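Local atomic coordinates of cytochrome c-554 (Nitrosomonas europaea, PDB entry 1FT5), a protein that carries electrons in ammonia oxidation through four covalently bound haems, accepting them directly from hydroxylamine oxidoreductase. Residues Cys63-Gly67 / Thr84-Ser90; Cys134-Leu139 / Thr165-Asp169; Asp101-Gly106 / Gly186-Gly190. All blocks are in the same frame, centred on the assembly; numbering follows the deposited sequence.

Contact 1: Cys63-Gly67 / Thr84-Ser90. With HEM (protoporphyrin IX containing Fe), chain F.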
loop_
_atom_site.group_PDB
_atom_site.type_symbol
_atom_site.label_atom_id
_atom_site.label_comp_id
_atom_site.label_asym_id
_atom_site.label_seq_id
_atom_site.Cartn_x
_atom_site.Cartn_y
_atom_site.Cartn_z
ATOM N N CYS A 63 8.659 -4.641 5.562
ATOM C CA CYS A 63 8.376 -3.664 4.511
ATOM C C CYS A 63 7.966 -4.334 3.211
ATOM O O CYS A 63 7.820 -3.670 2.184
ATOM C CB CYS A 63 9.625 -2.804 4.260
ATOM S SG CYS A 63 10.012 -1.824 5.723
ATOM N N HIS A 64 7.781 -5.640 3.242
ATOM C CA HIS A 64 7.434 -6.417 2.063
ATOM C C HIS A 64 6.081 -7.151 2.173
ATOM O O HIS A 64 5.787 -8.019 1.359
ATOM C CB HIS A 64 8.545 -7.433 1.787
ATOM C CG HIS A 64 9.827 -6.786 1.288
ATOM N ND1 HIS A 64 10.282 -6.890 -0.009
ATOM C CD2 HIS A 64 10.737 -5.985 1.926
ATOM C CE1 HIS A 64 11.428 -6.176 -0.133
ATOM N NE2 HIS A 64 11.720 -5.597 1.008
ATOM N N VAL A 65 5.347 -6.784 3.219
ATOM C CA VAL A 65 4.003 -7.375 3.533
ATOM C C VAL A 65 3.105 -6.292 4.110
ATOM O O VAL A 65 3.531 -5.191 4.453
ATOM C CB VAL A 65 4.151 -8.491 4.621
ATOM C CG1 VAL A 65 5.109 -9.586 4.142
ATOM C CG2 VAL A 65 4.600 -7.879 5.995
ATOM N N ASP A 66 1.830 -6.642 4.291
ATOM C CA ASP A 66 0.905 -5.717 4.951
ATOM C C ASP A 66 0.814 -5.850 6.494
ATOM O O ASP A 66 0.630 -6.972 6.993
ATOM C CB ASP A 66 -0.549 -6.047 4.491
ATOM C CG ASP A 66 -0.856 -5.634 3.086
ATOM O OD1 ASP A 66 -1.717 -6.331 2.468
ATOM O OD2 ASP A 66 -0.287 -4.642 2.603
ATOM N N GLY A 67 0.925 -4.718 7.207
ATOM C CA GLY A 67 0.638 -4.683 8.623
ATOM C C GLY A 67 1.563 -5.479 9.538
ATOM O O GLY A 67 1.142 -5.970 10.594
ATOM N N THR A 84 0.538 -10.906 1.936
ATOM C CA THR A 84 1.885 -11.063 1.399
ATOM C C THR A 84 2.101 -10.103 0.272
ATOM O O THR A 84 1.259 -9.997 -0.617
ATOM C CB THR A 84 2.097 -12.521 0.924
ATOM O OG1 THR A 84 1.956 -13.393 2.057
ATOM C CG2 THR A 84 3.455 -12.691 0.347
ATOM N N GLY A 85 3.244 -9.389 0.245
ATOM C CA GLY A 85 3.394 -8.333 -0.765
ATOM C C GLY A 85 2.821 -7.035 -0.144
ATOM O O GLY A 85 2.048 -7.080 0.839
ATOM N N VAL A 86 3.166 -5.860 -0.691
ATOM C CA VAL A 86 2.697 -4.581 -0.163
ATOM C C VAL A 86 1.400 -4.365 -0.911
ATOM O O VAL A 86 1.392 -4.013 -2.077
ATOM C CB VAL A 86 3.707 -3.481 -0.495
ATOM C CG1 VAL A 86 3.211 -2.171 -0.016
ATOM C CG2 VAL A 86 5.032 -3.773 0.277
ATOM N N GLY A 87 0.334 -4.582 -0.163
ATOM C CA GLY A 87 -1.023 -4.549 -0.708
ATOM C C GLY A 87 -1.841 -3.345 -0.375
ATOM O O GLY A 87 -1.385 -2.310 0.108
ATOM N N CYS A 88 -3.167 -3.535 -0.584
ATOM C CA CYS A 88 -4.053 -2.373 -0.501
ATOM C C CYS A 88 -4.005 -1.584 0.777
ATOM O O CYS A 88 -4.011 -0.387 0.817
ATOM C CB CYS A 88 -5.516 -2.887 -0.734
ATOM S SG CYS A 88 -5.727 -4.083 -2.028
ATOM N N GLU A 89 -4.038 -2.300 1.922
ATOM C CA GLU A 89 -4.095 -1.645 3.195
ATOM C C GLU A 89 -2.749 -0.992 3.575
ATOM O O GLU A 89 -2.740 -0.123 4.404
ATOM C CB GLU A 89 -4.450 -2.660 4.254
ATOM C CG GLU A 89 -5.916 -3.204 4.137
ATOM C CD GLU A 89 -6.094 -4.437 5.011
ATOM O OE1 GLU A 89 -5.397 -5.423 4.805
ATOM O OE2 GLU A 89 -6.911 -4.375 5.963
ATOM N N SER A 90 -1.658 -1.466 2.972
ATOM C CA SER A 90 -0.384 -0.791 3.275
ATOM C C SER A 90 -0.411 0.664 2.859
ATOM O O SER A 90 0.304 1.479 3.454
ATOM C CB SER A 90 0.823 -1.495 2.615
ATOM O OG SER A 90 1.140 -2.678 3.323
HETATM C CHA HEM F . 13.437 -3.068 -2.116
HETATM C CHB HEM F . 15.417 -7.004 -0.106
HETATM C CHC HEM F . 14.497 -5.156 4.340
HETATM C CHD HEM F . 12.148 -1.413 2.228
HETATM C C1A HEM F . 14.045 -4.344 -1.969
HETATM C C2A HEM F . 14.606 -5.094 -3.034
HETATM C C3A HEM F . 15.154 -6.237 -2.467
HETATM C C4A HEM F . 14.900 -6.102 -1.048
HETATM C CMA HEM F . 15.932 -7.385 -3.139
HETATM C CAA HEM F . 14.610 -4.674 -4.474
HETATM C CBA HEM F . 15.753 -3.714 -4.797
HETATM C CGA HEM F . 15.868 -3.443 -6.293
HETATM O O1A HEM F . 15.145 -4.071 -7.098
HETATM O O2A HEM F . 16.662 -2.554 -6.655
HETATM C C1B HEM F . 15.333 -6.831 1.292
HETATM C C2B HEM F . 15.990 -7.676 2.269
HETATM C C3B HEM F . 15.786 -7.127 3.477
HETATM C C4B HEM F . 14.960 -5.961 3.295
HETATM C CMB HEM F . 16.707 -8.973 1.985
HETATM C CAB HEM F . 16.273 -7.609 4.853
HETATM C CBB HEM F . 17.811 -7.775 4.909
HETATM C C1C HEM F . 13.701 -3.992 4.142
HETATM C C2C HEM F . 13.180 -3.179 5.219
HETATM C C3C HEM F . 12.479 -2.139 4.627
HETATM C C4C HEM F . 12.627 -2.340 3.198
HETATM C CMC HEM F . 13.327 -3.443 6.711
HETATM C CAC HEM F . 11.661 -1.045 5.248
HETATM C CBC HEM F . 12.158 -0.360 6.522
HETATM C C1D HEM F . 12.323 -1.536 0.854
HETATM C C2D HEM F . 11.948 -0.530 -0.077
HETATM C C3D HEM F . 12.341 -0.983 -1.317
HETATM C C4D HEM F . 12.929 -2.279 -1.110
HETATM C CMD HEM F . 11.266 0.793 0.289
HETATM C CAD HEM F . 12.182 -0.231 -2.624
HETATM C CBD HEM F . 13.417 0.583 -3.057
HETATM C CGD HEM F . 13.165 1.330 -4.351
HETATM O O1D HEM F . 13.148 0.684 -5.398
HETATM O O2D HEM F . 13.014 2.520 -4.307
HETATM N NA HEM F . 14.168 -4.983 -0.725
HETATM N NB HEM F . 14.695 -5.763 1.916
HETATM N NC HEM F . 13.295 -3.509 2.902
HETATM N ND HEM F . 12.895 -2.606 0.252
HETATM FE FE HEM F . 13.495 -4.354 1.091
HETATM O O HOH W 1 -4.156 -5.199 2.244
HETATM O O HOH W 2 -0.762 -7.761 0.403
HETATM O O HOH W 3 1.786 -2.301 5.969
#
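Asp-66 and Ser-90 meet first: Ser-90 OG donates to Asp-66 OD2 over 2.5 Å, reaching the anti lone pair, away from OD1. The same oxygen takes a second bond from Gly-87 N at 2.8 Å, on its syn side and 29° out of the carboxylate plane. With CG of Asp-66 anti to its carbonyl carbon (chi1 -73°), the carboxylate swings over to the turn before helix 88-92. OD1 is met by a water that also donates to Glu-89 OE1 and accepts from Glu-89 N. A further water joins Ser-90 OG to Gly-67 N.

A weak backbone bond runs from Gly-85 N to His-64 O (3.1 Å). Beside it the Val-86 methyl CG2 lies 3.4 Å from Cys-63 O, a carbonyl oxygen that this contact buries without a polar partner. Behind these sits the end of a CXXCH haem-attachment motif: Cys-63 SG forms one thioether to haem 2, Cys-60 the other, and His-64 NE2 binds the iron at 2.2 Å. Its ND1 bonds to Ala-30 O, which probably helps set the ring's turn. Glu-89 is likewise held from outside, by Gly-7 N.

Asp-66 OD1 and Glu-89 OE1 lie 4.5 Å apart, both buried. The bridging water and the donors on Asp-66 probably offset that repulsion. The carboxylate thus helps tie the haem 2 loop to the turn carrying Cys-88 of haem 3.

Contact 2: Cys134-Leu139 / Thr165-Asp169. With HEM (protoporphyrin IX containing Fe), chain H.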
loop_
_atom_site.group_PDB
_atom_site.type_symbol
_atom_site.label_atom_id
_atom_site.label_comp_id
_atom_site.label_asym_id
_atom_site.label_seq_id
_atom_site.Cartn_x
_atom_site.Cartn_y
_atom_site.Cartn_z
ATOM N N CYS A 134 4.042 5.699 3.243
ATOM C CA CYS A 134 5.064 5.389 2.255
ATOM C C CYS A 134 6.442 5.562 2.880
ATOM O O CYS A 134 7.337 4.739 2.649
ATOM C CB CYS A 134 5.099 6.295 1.021
ATOM S SG CYS A 134 3.490 6.735 0.235
ATOM N N SER A 135 6.527 6.601 3.715
ATOM C CA SER A 135 7.809 6.959 4.353
ATOM C C SER A 135 8.282 5.919 5.317
ATOM O O SER A 135 9.517 5.703 5.425
ATOM C CB SER A 135 7.659 8.271 5.099
ATOM O OG SER A 135 7.340 9.318 4.167
ATOM N N ALA A 136 7.374 5.294 6.051
ATOM C CA ALA A 136 7.766 4.262 7.014
ATOM C C ALA A 136 8.503 3.072 6.382
ATOM O O ALA A 136 9.233 2.338 7.064
ATOM C CB ALA A 136 6.530 3.789 7.767
ATOM N N CYS A 137 8.299 2.867 5.066
ATOM C CA CYS A 137 9.030 1.823 4.370
ATOM C C CYS A 137 10.205 2.463 3.557
ATOM O O CYS A 137 11.351 2.001 3.644
ATOM C CB CYS A 137 8.174 1.075 3.394
ATOM S SG CYS A 137 6.871 0.199 4.296
ATOM N N HIS A 138 9.916 3.527 2.811
ATOM C CA HIS A 138 10.897 4.071 1.889
ATOM C C HIS A 138 11.953 4.999 2.475
ATOM O O HIS A 138 13.024 5.131 1.881
ATOM C CB HIS A 138 10.148 4.815 0.778
ATOM C CG HIS A 138 9.531 3.916 -0.226
ATOM N ND1 HIS A 138 10.199 3.556 -1.370
ATOM C CD2 HIS A 138 8.332 3.249 -0.243
ATOM C CE1 HIS A 138 9.430 2.689 -2.043
ATOM N NE2 HIS A 138 8.295 2.482 -1.403
ATOM N N LEU A 139 11.656 5.595 3.608
ATOM C CA LEU A 139 12.601 6.571 4.201
ATOM C C LEU A 139 13.025 6.100 5.568
ATOM O O LEU A 139 13.478 6.909 6.407
ATOM C CB LEU A 139 11.910 7.951 4.295
ATOM C CG LEU A 139 11.704 8.614 2.951
ATOM C CD1 LEU A 139 10.926 9.995 3.175
ATOM C CD2 LEU A 139 13.019 8.892 2.277
ATOM N N THR A 165 16.486 7.146 -3.888
ATOM C CA THR A 165 16.051 8.399 -3.323
ATOM C C THR A 165 14.507 8.440 -3.522
ATOM O O THR A 165 13.990 8.141 -4.631
ATOM C CB THR A 165 16.676 9.568 -4.083
ATOM O OG1 THR A 165 18.104 9.384 -4.077
ATOM C CG2 THR A 165 16.292 10.892 -3.433
ATOM N N PHE A 166 13.830 8.870 -2.471
ATOM C CA PHE A 166 12.381 8.854 -2.447
ATOM C C PHE A 166 11.792 10.199 -2.209
ATOM O O PHE A 166 12.048 10.813 -1.180
ATOM C CB PHE A 166 11.871 7.903 -1.345
ATOM C CG PHE A 166 10.351 7.802 -1.298
ATOM C CD1 PHE A 166 9.698 6.929 -2.166
ATOM C CD2 PHE A 166 9.623 8.562 -0.392
ATOM C CE1 PHE A 166 8.300 6.801 -2.126
ATOM C CE2 PHE A 166 8.189 8.430 -0.355
ATOM C CZ PHE A 166 7.573 7.536 -1.232
ATOM N N LYS A 167 10.957 10.631 -3.140
ATOM C CA LYS A 167 10.327 11.935 -2.994
ATOM C C LYS A 167 8.824 11.659 -3.160
ATOM O O LYS A 167 8.365 11.338 -4.258
ATOM C CB LYS A 167 10.790 12.865 -4.117
ATOM C CG LYS A 167 12.297 12.969 -4.154
ATOM C CD LYS A 167 12.738 13.975 -3.138
ATOM C CE LYS A 167 14.232 13.834 -2.817
ATOM N NZ LYS A 167 14.781 15.142 -2.323
ATOM N N PHE A 168 8.094 11.765 -2.063
ATOM C CA PHE A 168 6.683 11.424 -2.123
ATOM C C PHE A 168 5.900 12.094 -3.241
ATOM O O PHE A 168 5.171 11.417 -3.973
ATOM C CB PHE A 168 6.015 11.756 -0.799
ATOM C CG PHE A 168 4.530 11.522 -0.829
ATOM C CD1 PHE A 168 4.003 10.248 -0.767
ATOM C CD2 PHE A 168 3.651 12.620 -0.887
ATOM C CE1 PHE A 168 2.617 10.042 -0.761
ATOM C CE2 PHE A 168 2.294 12.417 -0.868
ATOM C CZ PHE A 168 1.759 11.125 -0.807
ATOM N N ASP A 169 6.051 13.404 -3.374
ATOM C CA ASP A 169 5.219 14.095 -4.346
ATOM C C ASP A 169 5.447 13.625 -5.766
ATOM O O ASP A 169 4.583 13.802 -6.633
ATOM C CB ASP A 169 5.455 15.611 -4.255
ATOM C CG ASP A 169 4.818 16.257 -3.033
ATOM O OD1 ASP A 169 4.076 15.643 -2.230
ATOM O OD2 ASP A 169 5.070 17.462 -2.853
HETATM C CHA HEM H . 8.714 -0.151 -4.401
HETATM C CHB HEM H . 6.434 4.125 -4.213
HETATM C CHC HEM H . 4.325 2.658 -0.066
HETATM C CHD HEM H . 7.572 -0.973 0.180
HETATM C C1A HEM H . 8.203 1.095 -4.739
HETATM C C2A HEM H . 8.514 1.793 -5.964
HETATM C C3A HEM H . 7.921 3.009 -5.873
HETATM C C4A HEM H . 7.206 3.044 -4.631
HETATM C CMA HEM H . 7.992 4.183 -6.899
HETATM C CAA HEM H . 9.350 1.318 -7.067
HETATM C CBA HEM H . 8.548 0.559 -8.078
HETATM C CGA HEM H . 9.330 -0.033 -9.241
HETATM O O1A HEM H . 10.598 0.076 -9.278
HETATM O O2A HEM H . 8.681 -0.622 -10.100
HETATM C C1B HEM H . 5.675 4.119 -3.020
HETATM C C2B HEM H . 4.755 5.144 -2.632
HETATM C C3B HEM H . 4.061 4.675 -1.511
HETATM C C4B HEM H . 4.640 3.365 -1.212
HETATM C CMB HEM H . 4.594 6.516 -3.349
HETATM C CAB HEM H . 2.978 5.346 -0.703
HETATM C CBB HEM H . 1.832 5.873 -1.555
HETATM C C1C HEM H . 5.066 1.560 0.349
HETATM C C2C HEM H . 4.839 0.984 1.634
HETATM C C3C HEM H . 5.820 0.015 1.764
HETATM C C4C HEM H . 6.554 -0.023 0.514
HETATM C CMC HEM H . 3.779 1.424 2.630
HETATM C CAC HEM H . 6.160 -0.899 2.986
HETATM C CBC HEM H . 4.972 -1.744 3.563
HETATM C C1D HEM H . 8.154 -1.067 -1.101
HETATM C C2D HEM H . 8.994 -2.116 -1.506
HETATM C C3D HEM H . 9.253 -1.947 -2.807
HETATM C C4D HEM H . 8.577 -0.741 -3.172
HETATM C CMD HEM H . 9.512 -3.259 -0.601
HETATM C CAD HEM H . 10.049 -2.934 -3.649
HETATM C CBD HEM H . 9.358 -4.250 -4.018
HETATM C CGD HEM H . 10.294 -5.201 -4.626
HETATM O O1D HEM H . 10.754 -4.967 -5.733
HETATM O O2D HEM H . 10.576 -6.191 -3.965
HETATM N NA HEM H . 7.408 1.874 -3.944
HETATM N NB HEM H . 5.648 2.999 -2.156
HETATM N NC HEM H . 6.099 0.949 -0.349
HETATM N ND HEM H . 7.911 -0.209 -2.121
HETATM FE FE HEM H . 6.753 1.402 -2.163
#
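The last turn of helix 131-138 faces the chain running into helix 168-171, with the CA atoms of His-138 and Phe-166 6.6 Å apart and those of Cys-134 and Phe-168 7.6 Å apart. Residues 134-138 are a CXXCH motif, the signature of c-type cytochromes: Cys-134 and Cys-137 carry the thioethers to haem 4, and His-138 NE2 binds its iron, with His-27 as the second axial ligand. No hydrogen bond crosses to 165-169; the join is made by rings, sulfur and aliphatic carbons.

Phe-166 does most of the work. Its torsion, CG anti to the backbone N (chi1 -178°), sends the ring in against the helix, where it forms an offset stack with the imidazole of His-138, centroids 4.5 Å apart and planes inclined by 22°. The overlap is partial: Phe-166 CD1 and CE1 lie over the ND1-CG side of the imidazole. His-138 CB also packs onto the phenyl face as a CH-pi contact, 3.7 Å from the centroid. The axial ligand is therefore flanked by an aromatic surface, which probably limits its rotation about the iron bond.

Around this stack, Leu-139 crosses Phe-166 at about a right angle and sets CD2 3.9 Å from Phe-166 CB, while Trp-146 packs against Leu-139. Cys-134 serves both phenylalanines. Its CB meets Phe-166 CZ at 3.6 Å, and its SG, already spent on the thioether, lies at the edge of the Phe-168 ring, 3.6 Å from CE1. The edge of Phe-166 reaches the porphyrin itself, with CZ 3.8 Å from the haem methyl CMB.

Contact 3: Asp101-Gly106 / Gly186-Gly190; sequences DHRKSG and GVFEG. With HEM (protoporphyrin IX containing Fe), chain E.
Ser-105 and Phe-188 form the tight part of this contact, the serine CB sitting 3.6 Å from the ring atom CZ. Next to them Val-187 has CG1 anti to its backbone N (chi1 171°), which brings that methyl to 3.6 Å from Ser-105 O and over the centre of the Phe-188 ring; CG2 turns to the haem propionate. Ser-105 OG, beside CE2 of the phenyl ring, is bonded to Thr-116 OG1 on the strand that pairs with 188-189.

His-102 meets Phe-188 more loosely. The two rings are oblique, their centroids 5.3 Å apart and planes at 47°, with Phe-188 CE1 over one imidazole face near its rim. The phenyl edge touches the haem near C3D and C4D, and Leu-121 of helix 118-123 touches both side chains. Toward solvent the packing gives out: Arg-103, Lys-104, Glu-189 and Gly-190 are exposed and make no contact across the two segments, although Arg-103 CB rests 3.5 Å from the haem carbon CBC.

The chemistry centres on haem 1. His-102 binds the iron through ND1 (2.1 Å), not NE2, which draws CB down to 3.2 Å from the pyrrole nitrogen NC; NE2 is held by Gln-126 OE1, and His-15 completes the axial pair. On the other segment, Gly-186 N and Val-187 N both donate to propionate O2D, at 2.9 Å and 3.0 Å; the haem also bonds to Glu-185 N and Arg-118 NE. Helix and loop thus grip one haem at iron and at carboxylate, and the two peptide N-H groups probably help stabilise the propionate charge.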
loop_
_atom_site.group_PDB
_atom_site.type_symbol
_atom_site.label_atom_id
_atom_site.label_comp_id
_atom_site.label_asym_id
_atom_site.label_seq_id
_atom_site.Cartn_x
_atom_site.Cartn_y
_atom_site.Cartn_z
ATOM N N ASP A 101 -18.215 0.092 5.495
ATOM C CA ASP A 101 -18.776 1.404 5.125
ATOM C C ASP A 101 -18.697 1.541 3.573
ATOM O O ASP A 101 -19.565 2.191 2.961
ATOM C CB ASP A 101 -18.002 2.583 5.731
ATOM C CG ASP A 101 -18.446 2.958 7.134
ATOM O OD1 ASP A 101 -18.608 2.048 7.936
ATOM O OD2 ASP A 101 -18.616 4.178 7.424
ATOM N N HIS A 102 -17.661 0.986 2.920
ATOM C CA HIS A 102 -17.621 1.078 1.426
ATOM C C HIS A 102 -18.834 0.319 0.873
ATOM O O HIS A 102 -19.487 0.798 -0.073
ATOM C CB HIS A 102 -16.343 0.492 0.817
ATOM C CG HIS A 102 -15.152 1.349 1.093
ATOM N ND1 HIS A 102 -14.005 1.331 0.299
ATOM C CD2 HIS A 102 -14.978 2.200 2.134
ATOM C CE1 HIS A 102 -13.179 2.190 0.915
ATOM N NE2 HIS A 102 -13.704 2.732 2.009
ATOM N N ARG A 103 -19.158 -0.841 1.464
ATOM C CA ARG A 103 -20.317 -1.634 1.011
ATOM C C ARG A 103 -21.622 -0.890 1.305
ATOM O O ARG A 103 -22.462 -0.675 0.388
ATOM C CB ARG A 103 -20.363 -2.989 1.745
ATOM C CG ARG A 103 -21.499 -3.876 1.223
ATOM C CD ARG A 103 -21.997 -4.949 2.232
ATOM N NE ARG A 103 -23.375 -4.657 2.651
ATOM C CZ ARG A 103 -24.410 -5.493 2.521
ATOM N NH1 ARG A 103 -24.232 -6.695 1.978
ATOM N NH2 ARG A 103 -25.633 -5.113 2.909
ATOM N N LYS A 104 -21.790 -0.434 2.529
ATOM C CA LYS A 104 -23.054 0.243 2.858
ATOM C C LYS A 104 -23.253 1.569 2.114
ATOM O O LYS A 104 -24.368 1.911 1.651
ATOM C CB LYS A 104 -23.150 0.494 4.365
ATOM C CG LYS A 104 -23.100 -0.816 5.163
ATOM C CD LYS A 104 -23.893 -1.946 4.478
ATOM C CE LYS A 104 -25.394 -1.787 4.663
ATOM N NZ LYS A 104 -26.119 -3.091 4.665
ATOM N N SER A 105 -22.182 2.343 2.009
ATOM C CA SER A 105 -22.284 3.642 1.340
ATOM C C SER A 105 -22.484 3.431 -0.144
ATOM O O SER A 105 -23.204 4.230 -0.765
ATOM C CB SER A 105 -21.016 4.498 1.579
ATOM O OG SER A 105 -20.908 4.925 2.936
ATOM N N GLY A 106 -21.897 2.389 -0.712
ATOM C CA GLY A 106 -22.068 2.063 -2.123
ATOM C C GLY A 106 -23.540 1.692 -2.376
ATOM O O GLY A 106 -24.126 2.115 -3.360
ATOM N N GLY A 186 -18.271 8.786 -7.316
ATOM C CA GLY A 186 -18.303 9.854 -6.344
ATOM C C GLY A 186 -19.155 9.602 -5.117
ATOM O O GLY A 186 -19.776 10.525 -4.583
ATOM N N VAL A 187 -19.194 8.356 -4.675
ATOM C CA VAL A 187 -19.948 7.966 -3.488
ATOM C C VAL A 187 -19.425 8.791 -2.311
ATOM O O VAL A 187 -20.200 9.269 -1.491
ATOM C CB VAL A 187 -19.729 6.471 -3.180
ATOM C CG1 VAL A 187 -20.335 6.090 -1.807
ATOM C CG2 VAL A 187 -20.310 5.624 -4.307
ATOM N N PHE A 188 -18.100 8.961 -2.172
ATOM C CA PHE A 188 -17.590 9.716 -1.040
ATOM C C PHE A 188 -17.266 11.125 -1.396
ATOM O O PHE A 188 -16.853 11.387 -2.528
ATOM C CB PHE A 188 -16.351 8.974 -0.472
ATOM C CG PHE A 188 -16.687 7.607 0.058
ATOM C CD1 PHE A 188 -16.391 6.482 -0.673
ATOM C CD2 PHE A 188 -17.412 7.476 1.258
ATOM C CE1 PHE A 188 -16.802 5.212 -0.252
ATOM C CE2 PHE A 188 -17.836 6.211 1.691
ATOM C CZ PHE A 188 -17.539 5.101 0.955
ATOM N N GLU A 189 -17.442 12.041 -0.444
ATOM C CA GLU A 189 -17.170 13.444 -0.692
ATOM C C GLU A 189 -16.525 14.174 0.471
ATOM O O GLU A 189 -16.506 13.683 1.594
ATOM C CB GLU A 189 -18.466 14.170 -1.082
ATOM C CG GLU A 189 -19.607 13.946 -0.145
ATOM C CD GLU A 189 -20.766 14.912 -0.419
ATOM O OE1 GLU A 189 -20.700 15.664 -1.417
ATOM O OE2 GLU A 189 -21.717 14.913 0.380
ATOM N N GLY A 190 -15.945 15.334 0.173
ATOM C CA GLY A 190 -15.352 16.168 1.192
ATOM C C GLY A 190 -14.016 15.718 1.746
ATOM O O GLY A 190 -13.403 14.793 1.211
HETATM C CHA HEM E . -14.229 3.611 -2.808
HETATM C CHB HEM E . -10.269 1.371 -1.166
HETATM C CHC HEM E . -13.019 -2.442 0.108
HETATM C CHD HEM E . -16.725 -0.538 -2.486
HETATM C C1A HEM E . -12.920 3.353 -2.421
HETATM C C2A HEM E . -11.833 4.314 -2.514
HETATM C C3A HEM E . -10.703 3.636 -2.108
HETATM C C4A HEM E . -11.121 2.335 -1.725
HETATM C CMA HEM E . -9.254 4.152 -2.012
HETATM C CAA HEM E . -11.944 5.744 -2.956
HETATM C CBA HEM E . -12.368 6.652 -1.797
HETATM C CGA HEM E . -12.309 8.127 -2.112
HETATM O O1A HEM E . -13.244 8.597 -2.881
HETATM O O2A HEM E . -11.406 8.867 -1.626
HETATM C C1B HEM E . -10.702 0.142 -0.695
HETATM C C2B HEM E . -9.871 -0.746 0.031
HETATM C C3B HEM E . -10.649 -1.783 0.499
HETATM C C4B HEM E . -11.980 -1.535 -0.006
HETATM C CMB HEM E . -8.348 -0.569 0.274
HETATM C CAB HEM E . -10.225 -3.007 1.366
HETATM C CBB HEM E . -9.962 -2.670 2.845
HETATM C C1C HEM E . -14.232 -2.266 -0.546
HETATM C C2C HEM E . -15.264 -3.305 -0.595
HETATM C C3C HEM E . -16.242 -2.787 -1.405
HETATM C C4C HEM E . -15.891 -1.463 -1.766
HETATM C CMC HEM E . -15.215 -4.702 0.069
HETATM C CAC HEM E . -17.482 -3.534 -1.931
HETATM C CBC HEM E . -18.530 -4.079 -0.990
HETATM C C1D HEM E . -16.364 0.789 -2.721
HETATM C C2D HEM E . -17.214 1.754 -3.316
HETATM C C3D HEM E . -16.538 2.912 -3.367
HETATM C C4D HEM E . -15.244 2.668 -2.800
HETATM C CMD HEM E . -18.681 1.457 -3.800
HETATM C CAD HEM E . -17.021 4.140 -4.074
HETATM C CBD HEM E . -16.735 4.151 -5.554
HETATM C CGD HEM E . -17.137 5.383 -6.369
HETATM O O1D HEM E . -17.343 5.142 -7.580
HETATM O O2D HEM E . -17.170 6.489 -5.836
HETATM N NA HEM E . -12.476 2.134 -1.936
HETATM N NB HEM E . -12.018 -0.333 -0.734
HETATM N NC HEM E . -14.613 -1.132 -1.269
HETATM N ND HEM E . -15.157 1.394 -2.388
HETATM FE FE HEM E . -13.595 0.530 -1.576
#

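Overall arrangement
Each contact belongs to a different haem site: contact 1 to haem 2, contact 2 to haem 4 and contact 3 to haem 1, while Cys-88 of contact 1 also links to haem 3. Contacts 1 and 2 have centres about 15 Å apart and touch, the thioether sulfurs Cys-63 SG and Cys-137 SG lying 4.0 Å from each other. Atom FE of HEM F (haem 2) is 9.4 Å from atom FE of HEM H (haem 4), a short spacing that suits a protein passing electrons from haem to haem. Contact 3 stands off, its centre about 24 Å from that of contact 1 and about 29 Å from that of contact 2, although helix 99-112 directly follows helix 88-92.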